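PDB 1W2L: cytochrome oxidase subunit II from Rhodothermus marinus, which probably helps carry electrons toward the oxygen-reducing site of a caa3 oxidase, the piece here being its cytochrome c domain with one bound heme c. Local coordinates for residues 30-35 and 70-75; 35-40 and 50-55; 42-47 and 65-70. All coordinates share one frame; numbering follows the deposited sequence.

Contact 1. Residues 30-35 and 70-75. With HEC (heme c), chain B.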
loop_
_atom_site.group_PDB
_atom_site.type_symbol
_atom_site.label_atom_id
_atom_site.label_comp_id
_atom_site.label_asym_id
_atom_site.label_seq_id
_atom_site.Cartn_x
_atom_site.Cartn_y
_atom_site.Cartn_z
ATOM N N VAL A 30 0.365 8.095 -9.721
ATOM C CA VAL A 30 -0.599 8.820 -8.920
ATOM C C VAL A 30 -0.261 8.701 -7.449
ATOM O O VAL A 30 -0.349 9.654 -6.692
ATOM C CB VAL A 30 -2.004 8.326 -9.279
ATOM C CG1 VAL A 30 -3.033 8.802 -8.297
ATOM C CG2 VAL A 30 -2.408 8.825 -10.677
ATOM N N GLY A 31 0.098 7.514 -7.018
ATOM C CA GLY A 31 0.512 7.237 -5.657
ATOM C C GLY A 31 2.018 6.946 -5.564
ATOM O O GLY A 31 2.735 6.888 -6.576
ATOM N N PRO A 32 2.460 6.804 -4.341
ATOM C CA PRO A 32 3.889 6.525 -4.069
ATOM C C PRO A 32 4.282 5.119 -4.474
ATOM O O PRO A 32 3.511 4.179 -4.460
ATOM C CB PRO A 32 4.015 6.733 -2.587
ATOM C CG PRO A 32 2.623 6.526 -2.055
ATOM C CD PRO A 32 1.685 6.988 -3.125
ATOM N N SER A 33 5.575 4.974 -4.796
ATOM C CA SER A 33 6.039 3.643 -5.136
ATOM C C SER A 33 6.038 2.738 -3.917
ATOM O O SER A 33 6.271 3.167 -2.780
ATOM C CB SER A 33 7.462 3.752 -5.689
ATOM O OG SER A 33 7.902 2.521 -6.231
ATOM N N PHE A 34 5.826 1.436 -4.156
ATOM C CA PHE A 34 5.983 0.436 -3.108
ATOM C C PHE A 34 7.415 0.032 -2.845
ATOM O O PHE A 34 7.730 -0.545 -1.836
ATOM C CB PHE A 34 5.217 -0.827 -3.475
ATOM C CG PHE A 34 3.710 -0.739 -3.415
ATOM C CD1 PHE A 34 3.052 0.251 -2.694
ATOM C CD2 PHE A 34 2.953 -1.661 -4.079
ATOM C CE1 PHE A 34 1.676 0.241 -2.614
ATOM C CE2 PHE A 34 1.570 -1.668 -3.976
ATOM C CZ PHE A 34 0.935 -0.698 -3.267
ATOM N N LYS A 35 8.355 0.247 -3.696
ATOM C CA LYS A 35 9.772 0.025 -3.529
ATOM C C LYS A 35 10.304 0.797 -2.337
ATOM O O LYS A 35 10.315 2.013 -2.258
ATOM C CB LYS A 35 10.545 0.335 -4.816
ATOM C CG LYS A 35 12.026 -0.065 -4.690
ATOM C CD LYS A 35 12.818 0.284 -5.930
ATOM C CE LYS A 35 14.323 0.100 -5.727
ATOM N NZ LYS A 35 15.092 0.736 -6.815
ATOM N N GLN A 70 1.706 13.074 2.763
ATOM C CA GLN A 70 1.792 14.468 2.272
ATOM C C GLN A 70 2.187 14.489 0.806
ATOM O O GLN A 70 3.038 13.763 0.291
ATOM C CB GLN A 70 2.752 15.192 3.189
ATOM C CG GLN A 70 4.120 15.375 2.691
ATOM C CD GLN A 70 5.067 16.193 3.547
ATOM O OE1 GLN A 70 4.648 17.061 4.302
ATOM N NE2 GLN A 70 6.320 15.854 3.390
ATOM N N GLY A 71 1.577 15.437 0.110
ATOM C CA GLY A 71 1.890 15.734 -1.267
ATOM C C GLY A 71 1.314 14.755 -2.259
ATOM O O GLY A 71 1.730 14.773 -3.425
ATOM N N TYR A 72 0.335 13.991 -1.848
ATOM C CA TYR A 72 -0.446 13.109 -2.720
ATOM C C TYR A 72 -1.911 13.434 -2.640
ATOM O O TYR A 72 -2.432 13.827 -1.592
ATOM C CB TYR A 72 -0.206 11.638 -2.334
ATOM C CG TYR A 72 1.135 11.129 -2.760
ATOM C CD1 TYR A 72 1.296 10.678 -4.056
ATOM C CD2 TYR A 72 2.229 11.121 -1.906
ATOM C CE1 TYR A 72 2.510 10.214 -4.454
ATOM C CE2 TYR A 72 3.465 10.662 -2.329
ATOM C CZ TYR A 72 3.595 10.198 -3.637
ATOM O OH TYR A 72 4.766 9.724 -4.160
ATOM N N PRO A 73 -2.660 13.175 -3.719
ATOM C CA PRO A 73 -4.112 13.327 -3.667
ATOM C C PRO A 73 -4.761 12.189 -2.891
ATOM O O PRO A 73 -4.262 11.071 -2.867
ATOM C CB PRO A 73 -4.506 13.257 -5.159
ATOM C CG PRO A 73 -3.463 12.341 -5.760
ATOM C CD PRO A 73 -2.178 12.686 -5.007
ATOM N N ASN A 74 -5.909 12.476 -2.283
ATOM C CA ASN A 74 -6.624 11.514 -1.464
ATOM C C ASN A 74 -7.598 10.703 -2.294
ATOM O O ASN A 74 -8.769 10.959 -2.322
ATOM C CB ASN A 74 -7.268 12.264 -0.293
ATOM C CG ASN A 74 -7.886 11.334 0.755
ATOM O OD1 ASN A 74 -7.800 10.126 0.604
ATOM N ND2 ASN A 74 -8.525 11.886 1.747
ATOM N N VAL A 75 -7.047 9.747 -3.048
ATOM C CA VAL A 75 -7.813 9.009 -4.039
ATOM C C VAL A 75 -7.720 7.502 -3.862
ATOM O O VAL A 75 -8.189 6.788 -4.732
ATOM C CB VAL A 75 -7.425 9.414 -5.483
ATOM C CG1 VAL A 75 -7.808 10.856 -5.745
ATOM C CG2 VAL A 75 -5.967 9.139 -5.800
HETATM FE FE HEC B . -2.832 3.056 -2.784
HETATM C CHA HEC B . -1.313 5.173 -0.577
HETATM C CHB HEC B . -1.761 0.389 -0.952
HETATM C CHC HEC B . -4.425 0.972 -4.935
HETATM C CHD HEC B . -3.574 5.712 -4.805
HETATM N NA HEC B . -1.764 2.838 -1.080
HETATM C C1A HEC B . -1.246 3.850 -0.295
HETATM C C2A HEC B . -0.435 3.229 0.722
HETATM C C3A HEC B . -0.603 1.902 0.649
HETATM C C4A HEC B . -1.443 1.621 -0.505
HETATM C CMA HEC B . 0.067 0.807 1.480
HETATM C CAA HEC B . 0.503 4.024 1.639
HETATM C CBA HEC B . 1.766 4.267 0.816
HETATM C CGA HEC B . 2.914 5.094 1.490
HETATM O O1A HEC B . 3.763 5.442 0.706
HETATM O O2A HEC B . 2.812 5.365 2.716
HETATM N NB HEC B . -3.040 1.054 -2.920
HETATM C C1B HEC B . -2.498 0.169 -2.105
HETATM C C2B HEC B . -2.828 -1.208 -2.538
HETATM C C3B HEC B . -3.644 -1.027 -3.626
HETATM C C4B HEC B . -3.752 0.369 -3.899
HETATM C CMB HEC B . -2.332 -2.451 -1.922
HETATM C CAB HEC B . -4.329 -2.080 -4.465
HETATM C CBB HEC B . -5.197 -2.991 -3.564
HETATM N NC HEC B . -3.842 3.277 -4.485
HETATM C C1C HEC B . -4.416 2.253 -5.236
HETATM C C2C HEC B . -5.015 2.877 -6.443
HETATM C C3C HEC B . -4.778 4.184 -6.391
HETATM C C4C HEC B . -4.067 4.464 -5.177
HETATM C CMC HEC B . -5.722 2.047 -7.515
HETATM C CAC HEC B . -5.019 5.242 -7.476
HETATM C CBC HEC B . -6.438 5.456 -7.947
HETATM N ND HEC B . -2.539 5.049 -2.673
HETATM C C1D HEC B . -2.885 5.961 -3.625
HETATM C C2D HEC B . -2.423 7.278 -3.251
HETATM C C3D HEC B . -1.828 7.100 -2.073
HETATM C C4D HEC B . -1.884 5.739 -1.687
HETATM C CMD HEC B . -2.598 8.490 -4.065
HETATM C CAD HEC B . -1.132 8.222 -1.206
HETATM C CBD HEC B . -2.147 9.008 -0.379
HETATM C CGD HEC B . -2.576 8.234 0.820
HETATM O O1D HEC B . -3.759 7.796 0.914
HETATM O O2D HEC B . -1.714 7.989 1.717
#

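Contact 2. Residues 35-40 and 50-55. With HEC (heme c), chain B; ACT (acetate ion), chain D.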
loop_
_atom_site.group_PDB
_atom_site.type_symbol
_atom_site.label_atom_id
_atom_site.label_comp_id
_atom_site.label_asym_id
_atom_site.label_seq_id
_atom_site.Cartn_x
_atom_site.Cartn_y
_atom_site.Cartn_z
ATOM N N LYS A 35 8.355 0.247 -3.696
ATOM C CA LYS A 35 9.772 0.025 -3.529
ATOM C C LYS A 35 10.304 0.797 -2.337
ATOM O O LYS A 35 10.315 2.013 -2.258
ATOM C CB LYS A 35 10.545 0.335 -4.816
ATOM C CG LYS A 35 12.026 -0.065 -4.690
ATOM C CD LYS A 35 12.818 0.284 -5.930
ATOM C CE LYS A 35 14.323 0.100 -5.727
ATOM N NZ LYS A 35 15.092 0.736 -6.815
ATOM N N GLY A 36 10.779 -0.002 -1.346
ATOM C CA GLY A 36 11.326 0.589 -0.156
ATOM C C GLY A 36 10.288 1.068 0.858
ATOM O O GLY A 36 10.627 1.691 1.887
ATOM N N LEU A 37 8.996 0.850 0.603
ATOM C CA LEU A 37 7.965 1.371 1.456
ATOM C C LEU A 37 7.995 0.767 2.856
ATOM O O LEU A 37 8.016 1.448 3.876
ATOM C CB LEU A 37 6.584 1.157 0.817
ATOM C CG LEU A 37 5.383 1.398 1.698
ATOM C CD1 LEU A 37 5.402 2.802 2.307
ATOM C CD2 LEU A 37 4.087 1.164 0.928
ATOM N N TYR A 38 7.977 -0.568 2.961
ATOM C CA TYR A 38 7.949 -1.226 4.249
ATOM C C TYR A 38 9.206 -0.914 5.036
ATOM O O TYR A 38 10.307 -1.172 4.553
ATOM C CB TYR A 38 7.793 -2.734 4.075
ATOM C CG TYR A 38 7.726 -3.476 5.379
ATOM C CD1 TYR A 38 6.636 -3.359 6.241
ATOM C CD2 TYR A 38 8.736 -4.326 5.820
ATOM C CE1 TYR A 38 6.554 -4.028 7.440
ATOM C CE2 TYR A 38 8.669 -5.019 6.997
ATOM C CZ TYR A 38 7.593 -4.880 7.823
ATOM O OH TYR A 38 7.554 -5.578 8.989
ATOM N N GLY A 39 8.990 -0.398 6.233
ATOM C CA GLY A 39 10.058 0.023 7.121
ATOM C C GLY A 39 10.560 1.426 6.906
ATOM O O GLY A 39 11.451 1.819 7.656
ATOM N N SER A 40 9.969 2.185 5.990
ATOM C CA SER A 40 10.311 3.584 5.770
ATOM C C SER A 40 9.517 4.507 6.666
ATOM O O SER A 40 8.486 4.094 7.192
ATOM C CB SER A 40 10.103 3.947 4.301
ATOM O OG SER A 40 8.738 3.990 3.946
ATOM N N ALA A 50 4.927 8.507 10.815
ATOM C CA ALA A 50 4.823 7.165 11.338
ATOM C C ALA A 50 5.706 6.258 10.502
ATOM O O ALA A 50 5.930 6.512 9.320
ATOM C CB ALA A 50 3.411 6.600 11.259
ATOM N N VAL A 51 6.100 5.150 11.085
ATOM C CA VAL A 51 6.791 4.140 10.295
ATOM C C VAL A 51 5.813 3.242 9.596
ATOM O O VAL A 51 4.713 2.940 10.073
ATOM C CB VAL A 51 7.748 3.356 11.189
ATOM C CG1 VAL A 51 7.180 2.243 12.018
ATOM C CG2 VAL A 51 8.959 2.922 10.363
ATOM N N ALA A 52 6.174 2.853 8.371
ATOM C CA ALA A 52 5.373 1.947 7.578
ATOM C C ALA A 52 5.601 0.499 7.992
ATOM O O ALA A 52 6.318 -0.266 7.359
ATOM C CB ALA A 52 5.616 2.157 6.077
ATOM N N ASP A 53 4.940 0.139 9.076
ATOM C CA ASP A 53 4.910 -1.228 9.604
ATOM C C ASP A 53 3.656 -1.948 9.078
ATOM O O ASP A 53 2.905 -1.430 8.268
ATOM C CB ASP A 53 5.009 -1.201 11.117
ATOM C CG ASP A 53 3.897 -0.461 11.810
ATOM O OD1 ASP A 53 2.867 -0.149 11.203
ATOM O OD2 ASP A 53 4.051 -0.196 13.037
ATOM N N GLU A 54 3.507 -3.197 9.509
ATOM C CA GLU A 54 2.405 -4.005 9.010
ATOM C C GLU A 54 1.063 -3.358 9.263
ATOM O O GLU A 54 0.176 -3.330 8.392
ATOM C CB GLU A 54 2.428 -5.379 9.656
ATOM C CG GLU A 54 1.782 -6.516 8.969
ATOM C CD GLU A 54 2.610 -7.766 8.693
ATOM O OE1 GLU A 54 3.876 -7.767 8.611
ATOM O OE2 GLU A 54 2.051 -8.843 8.486
ATOM N N ASN A 55 0.878 -2.825 10.496
ATOM C CA ASN A 55 -0.370 -2.155 10.817
ATOM C C ASN A 55 -0.629 -0.949 9.941
ATOM O O ASN A 55 -1.781 -0.677 9.540
ATOM C CB ASN A 55 -0.424 -1.750 12.281
ATOM C CG ASN A 55 -0.772 -2.923 13.173
ATOM O OD1 ASN A 55 -1.321 -3.883 12.708
ATOM N ND2 ASN A 55 -0.425 -2.844 14.404
HETATM FE FE HEC B . -2.832 3.056 -2.784
HETATM C CHA HEC B . -1.313 5.173 -0.577
HETATM C CHB HEC B . -1.761 0.389 -0.952
HETATM C CHC HEC B . -4.425 0.972 -4.935
HETATM C CHD HEC B . -3.574 5.712 -4.805
HETATM N NA HEC B . -1.764 2.838 -1.080
HETATM C C1A HEC B . -1.246 3.850 -0.295
HETATM C C2A HEC B . -0.435 3.229 0.722
HETATM C C3A HEC B . -0.603 1.902 0.649
HETATM C C4A HEC B . -1.443 1.621 -0.505
HETATM C CMA HEC B . 0.067 0.807 1.480
HETATM C CAA HEC B . 0.503 4.024 1.639
HETATM C CBA HEC B . 1.766 4.267 0.816
HETATM C CGA HEC B . 2.914 5.094 1.490
HETATM O O1A HEC B . 3.763 5.442 0.706
HETATM O O2A HEC B . 2.812 5.365 2.716
HETATM N NB HEC B . -3.040 1.054 -2.920
HETATM C C1B HEC B . -2.498 0.169 -2.105
HETATM C C2B HEC B . -2.828 -1.208 -2.538
HETATM C C3B HEC B . -3.644 -1.027 -3.626
HETATM C C4B HEC B . -3.752 0.369 -3.899
HETATM C CMB HEC B . -2.332 -2.451 -1.922
HETATM C CAB HEC B . -4.329 -2.080 -4.465
HETATM C CBB HEC B . -5.197 -2.991 -3.564
HETATM N NC HEC B . -3.842 3.277 -4.485
HETATM C C1C HEC B . -4.416 2.253 -5.236
HETATM C C2C HEC B . -5.015 2.877 -6.443
HETATM C C3C HEC B . -4.778 4.184 -6.391
HETATM C C4C HEC B . -4.067 4.464 -5.177
HETATM C CMC HEC B . -5.722 2.047 -7.515
HETATM C CAC HEC B . -5.019 5.242 -7.476
HETATM C CBC HEC B . -6.438 5.456 -7.947
HETATM N ND HEC B . -2.539 5.049 -2.673
HETATM C C1D HEC B . -2.885 5.961 -3.625
HETATM C C2D HEC B . -2.423 7.278 -3.251
HETATM C C3D HEC B . -1.828 7.100 -2.073
HETATM C C4D HEC B . -1.884 5.739 -1.687
HETATM C CMD HEC B . -2.598 8.490 -4.065
HETATM C CAD HEC B . -1.132 8.222 -1.206
HETATM C CBD HEC B . -2.147 9.008 -0.379
HETATM C CGD HEC B . -2.576 8.234 0.820
HETATM O O1D HEC B . -3.759 7.796 0.914
HETATM O O2D HEC B . -1.714 7.989 1.717
HETATM C C ACT D . 5.880 -4.547 11.894
HETATM O O ACT D . 5.747 -4.550 10.640
HETATM O OXT ACT D . 5.140 -4.209 12.802
HETATM C CH3 ACT D . 7.257 -5.106 12.368
#

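Contact 3. Residues 42-47 and 65-70. With HEC (heme c), chain B.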
loop_
_atom_site.group_PDB
_atom_site.type_symbol
_atom_site.label_atom_id
_atom_site.label_comp_id
_atom_site.label_asym_id
_atom_site.label_seq_id
_atom_site.Cartn_x
_atom_site.Cartn_y
_atom_site.Cartn_z
ATOM N N ARG A 42 6.968 7.682 7.027
ATOM C CA ARG A 42 5.980 8.421 6.278
ATOM C C ARG A 42 5.615 9.728 6.983
ATOM O O ARG A 42 5.457 9.736 8.197
ATOM C CB ARG A 42 4.713 7.600 6.044
ATOM C CG ARG A 42 4.902 6.162 5.679
ATOM C CD ARG A 42 5.858 5.877 4.566
ATOM N NE ARG A 42 5.483 6.432 3.290
ATOM C CZ ARG A 42 6.130 7.229 2.486
ATOM N NH1 ARG A 42 5.556 7.577 1.336
ATOM N NH2 ARG A 42 7.346 7.702 2.787
ATOM N N THR A 43 5.422 10.766 6.199
ATOM C CA THR A 43 4.903 12.036 6.704
ATOM C C THR A 43 3.519 12.267 6.121
ATOM O O THR A 43 3.373 12.138 4.889
ATOM C CB THR A 43 5.824 13.212 6.339
ATOM O OG1 THR A 43 7.083 12.909 6.939
ATOM C CG2 THR A 43 5.281 14.515 6.929
ATOM N N PHE A 44 2.553 12.612 6.936
ATOM C CA PHE A 44 1.184 12.813 6.481
ATOM C C PHE A 44 0.837 14.258 6.262
ATOM O O PHE A 44 1.573 15.174 6.601
ATOM C CB PHE A 44 0.244 12.151 7.508
ATOM C CG PHE A 44 0.610 10.705 7.719
ATOM C CD1 PHE A 44 0.521 9.823 6.682
ATOM C CD2 PHE A 44 1.061 10.271 8.934
ATOM C CE1 PHE A 44 0.899 8.515 6.846
ATOM C CE2 PHE A 44 1.432 8.945 9.140
ATOM C CZ PHE A 44 1.344 8.074 8.067
ATOM N N GLU A 45 -0.360 14.488 5.689
ATOM C CA GLU A 45 -0.745 15.827 5.288
ATOM C C GLU A 45 -0.766 16.761 6.518
ATOM O O GLU A 45 -0.597 17.942 6.283
ATOM C CB GLU A 45 -2.076 15.892 4.579
ATOM C CG GLU A 45 -2.677 14.770 3.822
ATOM C CD GLU A 45 -4.155 15.023 3.525
ATOM O OE1 GLU A 45 -4.435 15.453 2.387
ATOM O OE2 GLU A 45 -4.982 14.803 4.458
ATOM N N ASP A 46 -0.974 16.226 7.704
ATOM C CA ASP A 46 -0.995 17.016 8.933
ATOM C C ASP A 46 0.370 17.208 9.579
ATOM O O ASP A 46 0.432 17.846 10.633
ATOM C CB ASP A 46 -1.874 16.364 10.005
ATOM C CG ASP A 46 -1.607 14.857 9.999
ATOM O OD1 ASP A 46 -0.442 14.454 10.171
ATOM O OD2 ASP A 46 -2.559 14.071 9.804
ATOM N N GLY A 47 1.440 16.700 8.992
ATOM C CA GLY A 47 2.772 16.926 9.490
ATOM C C GLY A 47 3.225 15.847 10.461
ATOM O O GLY A 47 4.410 15.764 10.807
ATOM N N GLY A 65 -7.954 6.589 2.936
ATOM C CA GLY A 65 -8.315 7.968 3.147
ATOM C C GLY A 65 -8.170 8.328 4.616
ATOM O O GLY A 65 -8.218 9.523 4.874
ATOM N N ALA A 66 -7.998 7.395 5.556
ATOM C CA ALA A 66 -7.852 7.812 6.965
ATOM C C ALA A 66 -6.567 8.553 7.308
ATOM O O ALA A 66 -6.643 9.536 8.057
ATOM C CB ALA A 66 -7.998 6.583 7.876
ATOM N N LYS A 67 -5.367 8.190 6.855
ATOM C CA LYS A 67 -4.152 8.990 7.030
ATOM C C LYS A 67 -3.561 9.133 5.610
ATOM O O LYS A 67 -3.429 8.074 4.944
ATOM C CB LYS A 67 -3.057 8.441 7.911
ATOM C CG LYS A 67 -3.250 8.548 9.409
ATOM C CD LYS A 67 -2.057 8.014 10.186
ATOM C CE LYS A 67 -2.402 7.567 11.607
ATOM N NZ LYS A 67 -1.245 7.495 12.538
ATOM N N VAL A 68 -3.264 10.295 5.153
ATOM C CA VAL A 68 -2.843 10.522 3.770
ATOM C C VAL A 68 -1.420 11.042 3.695
ATOM O O VAL A 68 -1.113 12.070 4.306
ATOM C CB VAL A 68 -3.797 11.525 3.091
ATOM C CG1 VAL A 68 -3.444 11.783 1.631
ATOM C CG2 VAL A 68 -5.237 11.054 3.218
ATOM N N VAL A 69 -0.572 10.384 2.911
ATOM C CA VAL A 69 0.824 10.820 2.735
ATOM C C VAL A 69 0.862 12.230 2.173
ATOM O O VAL A 69 0.155 12.576 1.215
ATOM C CB VAL A 69 1.567 9.809 1.839
ATOM C CG1 VAL A 69 2.986 10.244 1.565
ATOM C CG2 VAL A 69 1.527 8.416 2.442
ATOM N N GLN A 70 1.706 13.074 2.763
ATOM C CA GLN A 70 1.792 14.468 2.272
ATOM C C GLN A 70 2.187 14.489 0.806
ATOM O O GLN A 70 3.038 13.763 0.291
ATOM C CB GLN A 70 2.752 15.192 3.189
ATOM C CG GLN A 70 4.120 15.375 2.691
ATOM C CD GLN A 70 5.067 16.193 3.547
ATOM O OE1 GLN A 70 4.648 17.061 4.302
ATOM N NE2 GLN A 70 6.320 15.854 3.390
HETATM FE FE HEC B . -2.832 3.056 -2.784
HETATM C CHA HEC B . -1.313 5.173 -0.577
HETATM C CHB HEC B . -1.761 0.389 -0.952
HETATM C CHC HEC B . -4.425 0.972 -4.935
HETATM C CHD HEC B . -3.574 5.712 -4.805
HETATM N NA HEC B . -1.764 2.838 -1.080
HETATM C C1A HEC B . -1.246 3.850 -0.295
HETATM C C2A HEC B . -0.435 3.229 0.722
HETATM C C3A HEC B . -0.603 1.902 0.649
HETATM C C4A HEC B . -1.443 1.621 -0.505
HETATM C CMA HEC B . 0.067 0.807 1.480
HETATM C CAA HEC B . 0.503 4.024 1.639
HETATM C CBA HEC B . 1.766 4.267 0.816
HETATM C CGA HEC B . 2.914 5.094 1.490
HETATM O O1A HEC B . 3.763 5.442 0.706
HETATM O O2A HEC B . 2.812 5.365 2.716
HETATM N NB HEC B . -3.040 1.054 -2.920
HETATM C C1B HEC B . -2.498 0.169 -2.105
HETATM C C2B HEC B . -2.828 -1.208 -2.538
HETATM C C3B HEC B . -3.644 -1.027 -3.626
HETATM C C4B HEC B . -3.752 0.369 -3.899
HETATM C CMB HEC B . -2.332 -2.451 -1.922
HETATM C CAB HEC B . -4.329 -2.080 -4.465
HETATM C CBB HEC B . -5.197 -2.991 -3.564
HETATM N NC HEC B . -3.842 3.277 -4.485
HETATM C C1C HEC B . -4.416 2.253 -5.236
HETATM C C2C HEC B . -5.015 2.877 -6.443
HETATM C C3C HEC B . -4.778 4.184 -6.391
HETATM C C4C HEC B . -4.067 4.464 -5.177
HETATM C CMC HEC B . -5.722 2.047 -7.515
HETATM C CAC HEC B . -5.019 5.242 -7.476
HETATM C CBC HEC B . -6.438 5.456 -7.947
HETATM N ND HEC B . -2.539 5.049 -2.673
HETATM C C1D HEC B . -2.885 5.961 -3.625
HETATM C C2D HEC B . -2.423 7.278 -3.251
HETATM C C3D HEC B . -1.828 7.100 -2.073
HETATM C C4D HEC B . -1.884 5.739 -1.687
HETATM C CMD HEC B . -2.598 8.490 -4.065
HETATM C CAD HEC B . -1.132 8.222 -1.206
HETATM C CBD HEC B . -2.147 9.008 -0.379
HETATM C CGD HEC B . -2.576 8.234 0.820
HETATM O O1D HEC B . -3.759 7.796 0.914
HETATM O O2D HEC B . -1.714 7.989 1.717
HETATM O O HOH W 1 2.737 18.004 6.027
HETATM O O HOH W 2 -3.757 12.633 6.863
#

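Contact 1. Residues 30-35 and 70-75
The carbonyl oxygen of Val30 is walled in by carbon: it lies in the plane of the Tyr72 ring, at the ring's edge and 3.3 Å from Tyr72 CD1, with Pro73 CD and the heme methyl CMD also against it. This is the heme crevice of the cytochrome c fold, where the loop that supports the histidine ligand meets the loop that leads to the ligand Met76. Tyr72 buries the largest share of surface here. Its chi1 of -74° places CG beside the backbone N, and the ring, turned by chi2 of -83°, gives one face to Pro32, whose CD stands 3.7 Å from the ring centroid in a CH-pi contact. Proline suits this place because its compact ring lays CD over the tyrosine and CG against heme O1A, at 3.2 Å. Pro32 O accepts a hydrogen bond from His22 ND1, a link to the axial ligand. Arg28 makes a cation-pi contact with Tyr72. An alanine at Tyr72 would probably leave Arg28 without its aromatic mate and open a gap over Pro32 CD and beside Val30 O. Gly31 keeps the backbone slim: a CB there would clash with Pro32 CD, and its CA rests 3.7 Å from heme CMD. The branched Val30 and Val75 cross at about a right angle at the margin, Val30 CG1 meeting Val75 CG2 at 3.9 Å, and that same CG2 touches heme CMD at 3.8 Å.

Contact 2. Residues 35-40 and 50-55
Two backbone hydrogen bonds join Gly39 and Ser40 to Ala52. Gly39 N reaches Ala52 O at 2.9 Å, and Ala52 N donates to Ser40 O, also at 2.9 Å. Within 35-40, the carbonyl oxygen of Leu37 is held twice by one residue, by the backbone N of Ser40 and by its hydroxyl OG at 2.6 Å; a serine is short enough to fold back in this way. The backbone bond closes a type II beta turn from Leu37 to Ser40, the hydroxyl adds a second grip, and Gly39 suits the third position of the turn because the backbone there has a positive phi (86°). The turn leads into strand 41-43 of a small antiparallel hairpin, while the partner segment leaves strand 49-51 and enters helix 54-62. Asp53 is the N-cap of that helix, its OD1 accepting from Tyr56 N. Beside it an acetate ion, probably from the crystallisation liquor, has one oxygen gripped by Tyr38 OH at 2.7 Å and by Glu54 N at 2.9 Å; the helix start would probably favour the negative charge. Van der Waals contacts complete the join. The Tyr38 ring brings CD1 to 3.3 Å from Ala52 O, and Glu54 N lies at its edge, in the ring plane. Ala52, small enough to fit under the turn, sets CB 3.8 Å from Leu37 CD1. That same Leu37 CD1 also reaches the heme propionate carbon CGA at 3.5 Å. Val51 CG2 packs against Ser40 O.

Contact 3. Residues 42-47 and 65-70
Lys67 crosses the ring of Phe44 obliquely, its CD 4.0 Å from the ring centroid and 21° off the normal, in a CH-pi contact over one face. The opposite face has Arg42 O above it, toward the rim, and Val68 O and Val69 N lie at the ring's edge in its plane. In this cytochrome c domain, the contact ties the end of hairpin strand 41-43 to the loop that follows helix 54-62. The touching backbones run 87° apart and share a single beta bridge, Phe44 with Val69, sealed by Gln70 N to Thr43 O and by Glu45 N to Val68 O, each 2.9 Å. A long aliphatic chain with a charged end suits Lys67, because its methylenes can cover a buried phenylalanine while the residue itself stays exposed. Glu45 does likewise on Val68, laying its CG 3.5 Å from Val68 CB. Thr43 and Gln70 instead lie side by side and point the same way, Thr43 CG2 standing 3.7 Å from Gln70 OE1. A type I turn from Phe44 to Gly47 then carries the chain away, and the glycine accepts the positive phi at its end. Toward the heme, Arg42 bends at chi2 and chi3 (-63° for the latter, which places NE). Its NE donates to heme O2A at 2.9 Å, with that oxygen in the guanidinium plane, and Arg42 NH1 comes within 2.9 Å of heme O1A, the other oxygen of that carboxylate. The second propionate is met by backbone: Val69 N donates to heme O2D at 2.9 Å.

Overall arrangement
All three contacts touch the heme: contacts 2 and 3 meet the propionates, while contact 1 also reaches the porphyrin edge at CMD. Contact 1 closes the crevice between the two axial-ligand loops, contact 3 supplies donors to both propionates, and contact 2 brings Leu37 against one of them. The centres of contacts 1 and 3 are about 10 Å apart; they share Gln70 and pack through Asn74 CG on Val68 CG2 at 3.6 Å. Contacts 2 and 3, about 13 Å apart, meet in the hairpin, where Ala50 O lies 2.8 Å from Arg42 N in a probable hydrogen bond, and Leu37 CD1 packs 3.8 Å from Arg42 NE. Contacts 1 and 2, about 14 Å apart, are joined in sequence through Lys35.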